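Local coordinates for protein mediator of RNA polymerase II transcription subunit 6 (Schizosaccharomyces pombe, PDB 4H61) that serves as a subunit of the Mediator complex, the coactivator that relays signals from gene-specific regulatory proteins to the basal RNA polymerase II machinery, at residues Leu6-Arg12 with Asn107-Met112; Tyr38-Asn44 with Leu68-Phe73; Phe82-Lys88 with Pro99-Val105. All coordinates share one frame. Numbering follows the deposited sequence.

Interaction 1 (Leu6-Arg12 with Asn107-Met112); sequences LTSIQWR and NENIYM
A single antiparallel beta bridge lays the N-terminal segment Leu-6 to Arg-12 along strand 109-112, an outermost strand of the antiparallel sheet, in a surface contact that buries 591 Å² and adds a short extended stretch beside this edge strand. Ile-9 to Arg-12 are extended, whereas Leu-6 to Ser-8 have psi near zero and curl before the pairing begins. Trp-11 and Ile-110 form the hydrogen-bonded pair, CA atoms 5.2 Å apart: Trp-11 N donates to Ile-110 O and Ile-110 N to Trp-11 O, both at 2.9 Å. Register continues with Gln-10 near Tyr-111 and Arg-12 near Asn-109. CA-H...O contacts flank the bridge, from Gln-10 CA to Ile-110 O (3.4 Å) and from Asn-109 CA to Trp-11 O (3.5 Å). The indole of Trp-11, chi1 t, brings CZ3 to 3.5 Å from Ile-110 CD1. Arg-12 stretches out with chi1 to chi3 all t; its NH1 makes a weak hydrogen bond to Asn-109 OD1 (3.4 Å), and Glu-108 OE1 lies over one guanidinium face, 3.5 Å from NH2 of Arg-12, a salt bridge of charges alone. At the other end Met-112 SD packs 4.0 Å from Leu-6 CB and 3.7 Å from Thr-7 CG2. Helix 28-33 borders the contact through Tyr-31, whose ring meets Trp-11 and whose hydroxyl hydrogen-bonds Glu-108 O, while Ile-110 and Met-112 also touch the adjacent strand 97-106.

Interaction 2 (Tyr38-Asn44 with Leu68-Phe73); sequences YSHKSNN and LTGIQF
Ser-39 to Ser-42 form a type I beta turn, Ser-42 N donating to Ser-39 O, that leads into helix 43-53; opposite, Leu-68 and Thr-69 run extended into strand 70-79. Ser-42 and Ile-71 are closest, CA atoms 4.6 Å apart, and Asn-43 N donates to Ile-71 O (2.8 Å). Gly-70, at phi 129°, adopts a conformation calling for glycine; a CB would also clash with Asn-43 ND2. Two asparagines, both chi1 m, hydrogen-bond to 68-73 through their side-chain amides. Asn-43 OD1 accepts from Gln-72 NE2 (3.0 Å), which also donates to Leu-65 O, and Asn-43 ND2 donates to Thr-69 O (3.2 Å); Asn-44 OD1 accepts from Phe-73 N (2.6 Å), its ND2 donating to Phe-73 O (3.0 Å). The Phe-73 ring fits against Ser-42 CB (3.8 Å from CE2) and meets Tyr-38 obliquely. Ser-39 OG accepts from Lys-41 N in an ST turn, and Ser-42 is the helix N-cap, its OG accepting from Glu-45 N: a capped helix start docked on a sheet's edge strand.

Interaction 3 (Phe82-Lys88 with Pro99-Val105); sequences FLWVIQK and PLTVYFV
Val-85 places CG2 3.6 Å from Phe-104 CD1 and CG1 3.9 Å from Val-102 CG2, a small apolar patch on one face of the antiparallel beta hairpin of strands 83-91 and 97-106. Axes of the short segments 83-88 and 99-105 approach to 4.7 Å, their directions 158° apart. Hydrogen-bonded pairs are Trp-84 with Val-105, Ile-86 with Tyr-103 and Lys-88 with Thr-101; Val-85 with Phe-104 and Gln-87 with Val-102 are non-hydrogen-bonded pairs. Ile-86 N donates to Tyr-103 O (3.0 Å) and Tyr-103 N to Ile-86 O (2.8 Å). The face of Val-85, Gln-87, Val-102 and Phe-104 receives helix 115-135. The other carries Trp-84, Ile-86, Tyr-103 and Val-105 toward helix 28-33; there Ile-86, chi1 m, sets CD1 3.8 Å from Val-105 CG2, and Lys-88 CD lies 3.4 Å from Tyr-103 OH. Leu-100 and Thr-101 both face Lys-88 in a classic beta bulge, with phi/psi of -105/-57° at Leu-100. Lys-88 O accepts from both backbone amides, Leu-100 N at 2.8 Å and, weakly, Thr-101 N at 3.4 Å.

Overall arrangement
From the N terminus, Leu-6 to Arg-12 is the first segment, but its partner, Asn-107 to Met-112, comes 95 residues later, so interaction 1 closes a long loop that encloses the other two. Within it, interaction 2 closes first, bringing strand 70-79 back to the start of helix 43-53; interaction 3 follows in series as the hairpin of strands 83-91 and 97-106. None cross. All three reach the same four-stranded sheet: interaction 2 at one outermost strand, interaction 3 across the middle pair, interaction 1 at the other outermost strand. Interaction 3 touches both others, whereas interactions 1 and 2 stay about 7 Å apart at their nearest atoms.

Interaction 1 (Leu6-Arg12 with Asn107-Met112)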
loop_
_atom_site.group_PDB
_atom_site.type_symbol
_atom_site.label_atom_id
_atom_site.label_comp_id
_atom_site.label_asym_id
_atom_site.label_seq_id
_atom_site.Cartn_x
_atom_site.Cartn_y
_atom_site.Cartn_z
ATOM N N LEU A 6 0.047 16.815 4.013
ATOM C CA LEU A 6 0.918 15.661 4.191
ATOM C C LEU A 6 2.049 15.609 3.172
ATOM O O LEU A 6 2.932 14.754 3.260
ATOM C CB LEU A 6 0.103 14.368 4.150
ATOM C CG LEU A 6 -0.984 14.279 5.228
ATOM C CD1 LEU A 6 -1.813 13.031 5.033
ATOM C CD2 LEU A 6 -0.365 14.300 6.625
ATOM N N THR A 7 2.042 16.521 2.207
ATOM C CA THR A 7 3.144 16.571 1.245
ATOM C C THR A 7 4.287 17.358 1.841
ATOM O O THR A 7 5.298 17.577 1.190
ATOM C CB THR A 7 2.757 17.278 -0.056
ATOM O OG1 THR A 7 2.535 18.673 0.211
ATOM C CG2 THR A 7 1.506 16.654 -0.656
ATOM N N SER A 8 4.120 17.806 3.075
ATOM C CA SER A 8 5.118 18.661 3.656
ATOM C C SER A 8 5.697 18.079 4.948
ATOM O O SER A 8 6.428 18.774 5.688
ATOM C CB SER A 8 4.531 20.044 3.901
ATOM O OG SER A 8 3.775 20.054 5.094
ATOM N N ILE A 9 5.389 16.814 5.230
ATOM C CA ILE A 9 5.939 16.204 6.438
ATOM C C ILE A 9 6.672 14.892 6.189
ATOM O O ILE A 9 6.500 14.253 5.158
ATOM C CB ILE A 9 4.867 15.968 7.538
ATOM C CG1 ILE A 9 3.794 14.991 7.051
ATOM C CG2 ILE A 9 4.247 17.280 8.023
ATOM C CD1 ILE A 9 2.965 14.450 8.183
ATOM N N GLN A 10 7.509 14.520 7.148
ATOM C CA GLN A 10 8.116 13.203 7.204
ATOM C C GLN A 10 7.822 12.664 8.589
ATOM O O GLN A 10 7.802 13.411 9.568
ATOM C CB GLN A 10 9.628 13.286 7.018
ATOM C CG GLN A 10 10.084 13.621 5.611
ATOM C CD GLN A 10 11.600 13.633 5.496
ATOM O OE1 GLN A 10 12.305 13.571 6.505
ATOM N NE2 GLN A 10 12.105 13.705 4.267
ATOM N N TRP A 11 7.603 11.366 8.675
ATOM C CA TRP A 11 7.226 10.754 9.933
ATOM C C TRP A 11 8.246 9.664 10.234
ATOM O O TRP A 11 8.748 9.007 9.324
ATOM C CB TRP A 11 5.799 10.196 9.821
ATOM C CG TRP A 11 5.279 9.419 11.008
ATOM C CD1 TRP A 11 4.595 9.918 12.087
ATOM C CD2 TRP A 11 5.370 7.999 11.215
ATOM N NE1 TRP A 11 4.269 8.897 12.957
ATOM C CE2 TRP A 11 4.729 7.711 12.445
ATOM C CE3 TRP A 11 5.941 6.946 10.488
ATOM C CZ2 TRP A 11 4.642 6.412 12.958
ATOM C CZ3 TRP A 11 5.851 5.654 11.000
ATOM C CH2 TRP A 11 5.206 5.402 12.224
ATOM N N ARG A 12 8.582 9.505 11.507
ATOM C CA ARG A 12 9.509 8.465 11.918
ATOM C C ARG A 12 9.275 8.119 13.378
ATOM O O ARG A 12 9.273 9.005 14.232
ATOM C CB ARG A 12 10.952 8.926 11.714
ATOM C CG ARG A 12 11.989 7.893 12.102
ATOM C CD ARG A 12 13.396 8.442 11.943
ATOM N NE ARG A 12 14.404 7.543 12.508
ATOM C CZ ARG A 12 15.472 7.105 11.847
ATOM N NH1 ARG A 12 15.682 7.483 10.592
ATOM N NH2 ARG A 12 16.332 6.292 12.443
ATOM N N ASN A 107 14.946 4.493 5.294
ATOM C CA ASN A 107 15.616 4.572 6.593
ATOM C C ASN A 107 14.658 4.876 7.733
ATOM O O ASN A 107 14.945 5.723 8.573
ATOM C CB ASN A 107 16.738 5.613 6.574
ATOM C CG ASN A 107 17.915 5.182 5.730
ATOM O OD1 ASN A 107 18.015 5.545 4.557
ATOM N ND2 ASN A 107 18.814 4.399 6.321
ATOM N N GLU A 108 13.515 4.195 7.736
ATOM C CA GLU A 108 12.483 4.353 8.766
ATOM C C GLU A 108 11.731 5.691 8.677
ATOM O O GLU A 108 10.854 5.983 9.497
ATOM C CB GLU A 108 13.058 4.108 10.165
ATOM C CG GLU A 108 13.661 2.723 10.317
ATOM C CD GLU A 108 14.860 2.695 11.238
ATOM O OE1 GLU A 108 14.756 3.214 12.371
ATOM O OE2 GLU A 108 15.911 2.153 10.824
ATOM N N ASN A 109 12.077 6.486 7.668
ATOM C CA ASN A 109 11.374 7.721 7.378
ATOM C C ASN A 109 10.291 7.487 6.344
ATOM O O ASN A 109 10.561 6.979 5.254
ATOM C CB ASN A 109 12.340 8.770 6.846
ATOM C CG ASN A 109 12.773 9.741 7.901
ATOM O OD1 ASN A 109 13.452 9.373 8.862
ATOM N ND2 ASN A 109 12.390 11.003 7.732
ATOM N N ILE A 110 9.064 7.855 6.687
ATOM C CA ILE A 110 7.976 7.764 5.739
ATOM C C ILE A 110 7.591 9.155 5.234
ATOM O O ILE A 110 7.470 10.099 6.016
ATOM C CB ILE A 110 6.750 7.075 6.355
ATOM C CG1 ILE A 110 7.172 5.800 7.084
ATOM C CG2 ILE A 110 5.708 6.774 5.281
ATOM C CD1 ILE A 110 6.008 4.955 7.577
ATOM N N TYR A 111 7.414 9.268 3.921
ATOM C CA TYR A 111 6.953 10.498 3.296
ATOM C C TYR A 111 6.376 10.182 1.914
ATOM O O TYR A 111 6.705 9.149 1.325
ATOM C CB TYR A 111 8.094 11.517 3.196
ATOM C CG TYR A 111 9.368 10.981 2.571
ATOM C CD1 TYR A 111 9.547 10.987 1.187
ATOM C CD2 TYR A 111 10.398 10.477 3.362
ATOM C CE1 TYR A 111 10.717 10.496 0.606
ATOM C CE2 TYR A 111 11.571 9.985 2.790
ATOM C CZ TYR A 111 11.723 9.998 1.411
ATOM O OH TYR A 111 12.881 9.508 0.837
ATOM N N MET A 112 5.500 11.054 1.414
ATOM C CA MET A 112 4.950 10.910 0.061
ATOM C C MET A 112 6.057 11.104 -0.964
ATOM O O MET A 112 6.926 11.964 -0.808
ATOM C CB MET A 112 3.836 11.931 -0.202
ATOM C CG MET A 112 2.675 11.881 0.793
ATOM S SD MET A 112 1.392 13.145 0.550
ATOM C CE MET A 112 0.967 12.840 -1.163
#

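Interaction 2 (Tyr38-Asn44 with Leu68-Phe73)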
loop_
_atom_site.group_PDB
_atom_site.type_symbol
_atom_site.label_atom_id
_atom_site.label_comp_id
_atom_site.label_asym_id
_atom_site.label_seq_id
_atom_site.Cartn_x
_atom_site.Cartn_y
_atom_site.Cartn_z
ATOM N N TYR A 38 -1.586 6.710 6.842
ATOM C CA TYR A 38 -2.516 5.594 6.884
ATOM C C TYR A 38 -3.956 6.107 6.876
ATOM O O TYR A 38 -4.223 7.213 7.308
ATOM C CB TYR A 38 -2.238 4.747 8.125
ATOM C CG TYR A 38 -3.019 3.465 8.193
ATOM C CD1 TYR A 38 -2.889 2.496 7.202
ATOM C CD2 TYR A 38 -3.887 3.215 9.251
ATOM C CE1 TYR A 38 -3.603 1.315 7.262
ATOM C CE2 TYR A 38 -4.604 2.032 9.317
ATOM C CZ TYR A 38 -4.456 1.086 8.321
ATOM O OH TYR A 38 -5.161 -0.094 8.391
ATOM N N SER A 39 -4.872 5.310 6.355
ATOM C CA SER A 39 -6.280 5.675 6.339
ATOM C C SER A 39 -7.126 4.531 6.857
ATOM O O SER A 39 -7.112 3.429 6.298
ATOM C CB SER A 39 -6.738 5.992 4.929
ATOM O OG SER A 39 -8.135 5.828 4.856
ATOM N N HIS A 40 -7.877 4.791 7.916
ATOM C CA HIS A 40 -8.655 3.735 8.542
ATOM C C HIS A 40 -9.876 3.319 7.714
ATOM O O HIS A 40 -10.590 2.397 8.089
ATOM C CB HIS A 40 -9.039 4.142 9.961
ATOM C CG HIS A 40 -7.871 4.219 10.898
ATOM N ND1 HIS A 40 -7.040 5.319 10.965
ATOM C CD2 HIS A 40 -7.391 3.327 11.801
ATOM C CE1 HIS A 40 -6.104 5.103 11.877
ATOM N NE2 HIS A 40 -6.293 3.903 12.397
ATOM N N LYS A 41 -10.107 3.998 6.590
ATOM C CA LYS A 41 -11.156 3.604 5.651
ATOM C C LYS A 41 -10.716 2.401 4.815
ATOM O O LYS A 41 -11.516 1.805 4.104
ATOM C CB LYS A 41 -11.508 4.759 4.699
ATOM C CG LYS A 41 -12.012 6.033 5.369
ATOM C CD LYS A 41 -12.177 7.158 4.340
ATOM C CE LYS A 41 -12.932 8.361 4.913
ATOM N NZ LYS A 41 -12.213 9.051 6.023
ATOM N N SER A 42 -9.438 2.057 4.883
ATOM C CA SER A 42 -8.868 1.117 3.922
ATOM C C SER A 42 -9.301 -0.321 4.149
ATOM O O SER A 42 -9.545 -0.735 5.285
ATOM C CB SER A 42 -7.347 1.175 3.969
ATOM O OG SER A 42 -6.884 0.716 5.227
ATOM N N ASN A 43 -9.367 -1.082 3.059
ATOM C CA ASN A 43 -9.576 -2.517 3.149
ATOM C C ASN A 43 -8.539 -3.150 4.081
ATOM O O ASN A 43 -8.831 -4.129 4.776
ATOM C CB ASN A 43 -9.507 -3.169 1.766
ATOM C CG ASN A 43 -10.583 -2.657 0.810
ATOM O OD1 ASN A 43 -10.468 -2.814 -0.406
ATOM N ND2 ASN A 43 -11.631 -2.048 1.354
ATOM N N ASN A 44 -7.335 -2.575 4.087
ATOM C CA ASN A 44 -6.266 -2.996 4.992
ATOM C C ASN A 44 -6.737 -3.054 6.446
ATOM O O ASN A 44 -6.560 -4.063 7.142
ATOM C CB ASN A 44 -5.069 -2.043 4.876
ATOM C CG ASN A 44 -4.381 -2.119 3.511
ATOM O OD1 ASN A 44 -4.876 -1.572 2.519
ATOM N ND2 ASN A 44 -3.227 -2.782 3.462
ATOM N N LEU A 68 -11.683 -7.568 -2.525
ATOM C CA LEU A 68 -12.331 -6.391 -1.951
ATOM C C LEU A 68 -12.219 -5.168 -2.850
ATOM O O LEU A 68 -11.365 -5.118 -3.737
ATOM C CB LEU A 68 -11.734 -6.080 -0.579
ATOM C CG LEU A 68 -11.655 -7.255 0.396
ATOM C CD1 LEU A 68 -10.851 -6.857 1.605
ATOM C CD2 LEU A 68 -13.049 -7.724 0.809
ATOM N N THR A 69 -13.088 -4.188 -2.616
ATOM C CA THR A 69 -13.038 -2.907 -3.328
ATOM C C THR A 69 -12.938 -1.752 -2.336
ATOM O O THR A 69 -13.506 -1.806 -1.241
ATOM C CB THR A 69 -14.269 -2.703 -4.242
ATOM O OG1 THR A 69 -15.468 -2.684 -3.456
ATOM C CG2 THR A 69 -14.381 -3.822 -5.251
ATOM N N GLY A 70 -12.202 -0.711 -2.715
ATOM C CA GLY A 70 -11.990 0.428 -1.841
ATOM C C GLY A 70 -10.529 0.796 -1.707
ATOM O O GLY A 70 -9.677 0.226 -2.400
ATOM N N ILE A 71 -10.238 1.751 -0.822
ATOM C CA ILE A 71 -8.857 2.166 -0.554
ATOM C C ILE A 71 -7.984 0.993 -0.081
ATOM O O ILE A 71 -8.387 0.210 0.787
ATOM C CB ILE A 71 -8.798 3.297 0.500
ATOM C CG1 ILE A 71 -9.594 4.516 0.026
ATOM C CG2 ILE A 71 -7.363 3.692 0.801
ATOM C CD1 ILE A 71 -9.248 4.951 -1.352
ATOM N N GLN A 72 -6.794 0.868 -0.660
ATOM C CA GLN A 72 -5.882 -0.213 -0.297
ATOM C C GLN A 72 -4.454 0.294 -0.252
ATOM O O GLN A 72 -4.088 1.212 -0.991
ATOM C CB GLN A 72 -5.965 -1.382 -1.293
ATOM C CG GLN A 72 -7.356 -1.975 -1.468
ATOM C CD GLN A 72 -7.370 -3.258 -2.312
ATOM O OE1 GLN A 72 -6.520 -3.463 -3.194
ATOM N NE2 GLN A 72 -8.344 -4.127 -2.037
ATOM N N PHE A 73 -3.653 -0.314 0.615
ATOM C CA PHE A 73 -2.223 -0.042 0.662
ATOM C C PHE A 73 -1.457 -1.317 0.349
ATOM O O PHE A 73 -1.691 -2.360 0.961
ATOM C CB PHE A 73 -1.821 0.486 2.037
ATOM C CG PHE A 73 -2.433 1.815 2.368
ATOM C CD1 PHE A 73 -1.845 2.994 1.923
ATOM C CD2 PHE A 73 -3.607 1.889 3.106
ATOM C CE1 PHE A 73 -2.410 4.221 2.217
ATOM C CE2 PHE A 73 -4.183 3.120 3.407
ATOM C CZ PHE A 73 -3.583 4.287 2.964
#

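Interaction 3 (Phe82-Lys88 with Pro99-Val105)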
loop_
_atom_site.group_PDB
_atom_site.type_symbol
_atom_site.label_atom_id
_atom_site.label_comp_id
_atom_site.label_asym_id
_atom_site.label_seq_id
_atom_site.Cartn_x
_atom_site.Cartn_y
_atom_site.Cartn_z
ATOM N N PHE A 82 16.852 -1.048 3.729
ATOM C CA PHE A 82 16.796 0.414 3.686
ATOM C C PHE A 82 15.471 0.994 3.178
ATOM O O PHE A 82 14.933 1.918 3.788
ATOM C CB PHE A 82 17.979 0.992 2.899
ATOM C CG PHE A 82 19.266 1.025 3.678
ATOM C CD1 PHE A 82 19.304 0.612 5.003
ATOM C CD2 PHE A 82 20.439 1.476 3.089
ATOM C CE1 PHE A 82 20.488 0.641 5.723
ATOM C CE2 PHE A 82 21.627 1.510 3.806
ATOM C CZ PHE A 82 21.650 1.092 5.125
ATOM N N LEU A 83 14.940 0.478 2.074
ATOM C CA LEU A 83 13.684 1.030 1.595
ATOM C C LEU A 83 12.594 0.041 1.209
ATOM O O LEU A 83 12.857 -1.099 0.831
ATOM C CB LEU A 83 13.887 2.091 0.496
ATOM C CG LEU A 83 14.317 1.833 -0.951
ATOM C CD1 LEU A 83 13.382 0.923 -1.714
ATOM C CD2 LEU A 83 14.379 3.166 -1.662
ATOM N N TRP A 84 11.360 0.521 1.322
ATOM C CA TRP A 84 10.200 -0.141 0.761
ATOM C C TRP A 84 9.342 0.971 0.195
ATOM O O TRP A 84 9.360 2.090 0.710
ATOM C CB TRP A 84 9.428 -0.894 1.835
ATOM C CG TRP A 84 10.148 -2.077 2.369
ATOM C CD1 TRP A 84 10.016 -3.373 1.957
ATOM C CD2 TRP A 84 11.122 -2.085 3.418
ATOM N NE1 TRP A 84 10.847 -4.188 2.691
ATOM C CE2 TRP A 84 11.537 -3.421 3.592
ATOM C CE3 TRP A 84 11.684 -1.091 4.226
ATOM C CZ2 TRP A 84 12.487 -3.788 4.542
ATOM C CZ3 TRP A 84 12.624 -1.456 5.167
ATOM C CH2 TRP A 84 13.017 -2.794 5.318
ATOM N N VAL A 85 8.610 0.674 -0.872
ATOM C CA VAL A 85 7.725 1.658 -1.478
ATOM C C VAL A 85 6.287 1.175 -1.431
ATOM O O VAL A 85 5.981 0.050 -1.846
ATOM C CB VAL A 85 8.117 1.959 -2.928
ATOM C CG1 VAL A 85 7.103 2.910 -3.567
ATOM C CG2 VAL A 85 9.516 2.542 -2.982
ATOM N N ILE A 86 5.408 2.039 -0.930
ATOM C CA ILE A 86 4.016 1.683 -0.685
ATOM C C ILE A 86 3.104 2.509 -1.565
ATOM O O ILE A 86 3.355 3.692 -1.777
ATOM C CB ILE A 86 3.654 1.924 0.790
ATOM C CG1 ILE A 86 4.499 1.019 1.688
ATOM C CG2 ILE A 86 2.175 1.693 1.036
ATOM C CD1 ILE A 86 4.325 1.292 3.148
ATOM N N GLN A 87 2.052 1.884 -2.083
ATOM C CA GLN A 87 1.102 2.575 -2.943
ATOM C C GLN A 87 -0.308 2.546 -2.375
ATOM O O GLN A 87 -0.826 1.482 -2.021
ATOM C CB GLN A 87 1.102 1.936 -4.324
ATOM C CG GLN A 87 -0.104 2.277 -5.166
ATOM C CD GLN A 87 0.020 1.739 -6.576
ATOM O OE1 GLN A 87 1.023 1.979 -7.250
ATOM N NE2 GLN A 87 -0.993 0.995 -7.028
ATOM N N LYS A 88 -0.917 3.725 -2.275
ATOM C CA LYS A 88 -2.333 3.845 -1.951
ATOM C C LYS A 88 -3.087 3.733 -3.261
ATOM O O LYS A 88 -2.742 4.401 -4.236
ATOM C CB LYS A 88 -2.619 5.189 -1.264
ATOM C CG LYS A 88 -4.099 5.570 -1.100
ATOM C CD LYS A 88 -4.288 6.319 0.224
ATOM C CE LYS A 88 -5.200 7.538 0.145
ATOM N NZ LYS A 88 -4.463 8.795 -0.175
ATOM N N PRO A 99 -4.287 3.986 -8.966
ATOM C CA PRO A 99 -3.223 4.473 -8.082
ATOM C C PRO A 99 -3.531 5.893 -7.641
ATOM O O PRO A 99 -3.827 6.737 -8.489
ATOM C CB PRO A 99 -1.982 4.455 -8.980
ATOM C CG PRO A 99 -2.332 3.512 -10.103
ATOM C CD PRO A 99 -3.800 3.702 -10.324
ATOM N N LEU A 100 -3.473 6.142 -6.335
ATOM C CA LEU A 100 -3.831 7.441 -5.778
ATOM C C LEU A 100 -2.596 8.228 -5.376
ATOM O O LEU A 100 -2.406 9.360 -5.823
ATOM C CB LEU A 100 -4.772 7.272 -4.584
ATOM C CG LEU A 100 -6.130 6.710 -4.998
ATOM C CD1 LEU A 100 -7.091 6.560 -3.799
ATOM C CD2 LEU A 100 -6.709 7.595 -6.094
ATOM N N THR A 101 -1.773 7.637 -4.511
ATOM C CA THR A 101 -0.500 8.237 -4.129
ATOM C C THR A 101 0.544 7.164 -3.779
ATOM O O THR A 101 0.195 6.010 -3.506
ATOM C CB THR A 101 -0.657 9.287 -2.978
ATOM O OG1 THR A 101 0.307 9.042 -1.941
ATOM C CG2 THR A 101 -2.047 9.261 -2.381
ATOM N N VAL A 102 1.827 7.521 -3.820
ATOM C CA VAL A 102 2.854 6.577 -3.381
ATOM C C VAL A 102 3.794 7.172 -2.331
ATOM O O VAL A 102 4.062 8.374 -2.329
ATOM C CB VAL A 102 3.627 5.894 -4.562
ATOM C CG1 VAL A 102 3.094 6.347 -5.914
ATOM C CG2 VAL A 102 5.121 6.113 -4.458
ATOM N N TYR A 103 4.264 6.326 -1.421
ATOM C CA TYR A 103 5.034 6.786 -0.275
ATOM C C TYR A 103 6.353 6.042 -0.217
ATOM O O TYR A 103 6.442 4.890 -0.642
ATOM C CB TYR A 103 4.266 6.531 1.033
ATOM C CG TYR A 103 2.793 6.882 0.977
ATOM C CD1 TYR A 103 1.890 6.062 0.305
ATOM C CD2 TYR A 103 2.300 8.025 1.612
ATOM C CE1 TYR A 103 0.553 6.373 0.247
ATOM C CE2 TYR A 103 0.955 8.343 1.560
ATOM C CZ TYR A 103 0.087 7.506 0.875
ATOM O OH TYR A 103 -1.254 7.792 0.804
ATOM N N PHE A 104 7.373 6.698 0.322
ATOM C CA PHE A 104 8.651 6.045 0.563
ATOM C C PHE A 104 8.841 5.746 2.040
ATOM O O PHE A 104 8.495 6.552 2.901
ATOM C CB PHE A 104 9.802 6.909 0.056
ATOM C CG PHE A 104 9.846 7.029 -1.438
ATOM C CD1 PHE A 104 9.199 6.099 -2.239
ATOM C CD2 PHE A 104 10.536 8.067 -2.048
ATOM C CE1 PHE A 104 9.234 6.202 -3.615
ATOM C CE2 PHE A 104 10.580 8.177 -3.427
ATOM C CZ PHE A 104 9.927 7.247 -4.209
ATOM N N VAL A 105 9.367 4.564 2.326
ATOM C CA VAL A 105 9.812 4.235 3.666
ATOM C C VAL A 105 11.320 4.069 3.570
ATOM O O VAL A 105 11.831 2.967 3.356
ATOM C CB VAL A 105 9.147 2.951 4.205
ATOM C CG1 VAL A 105 9.468 2.768 5.677
ATOM C CG2 VAL A 105 7.642 3.015 4.010
#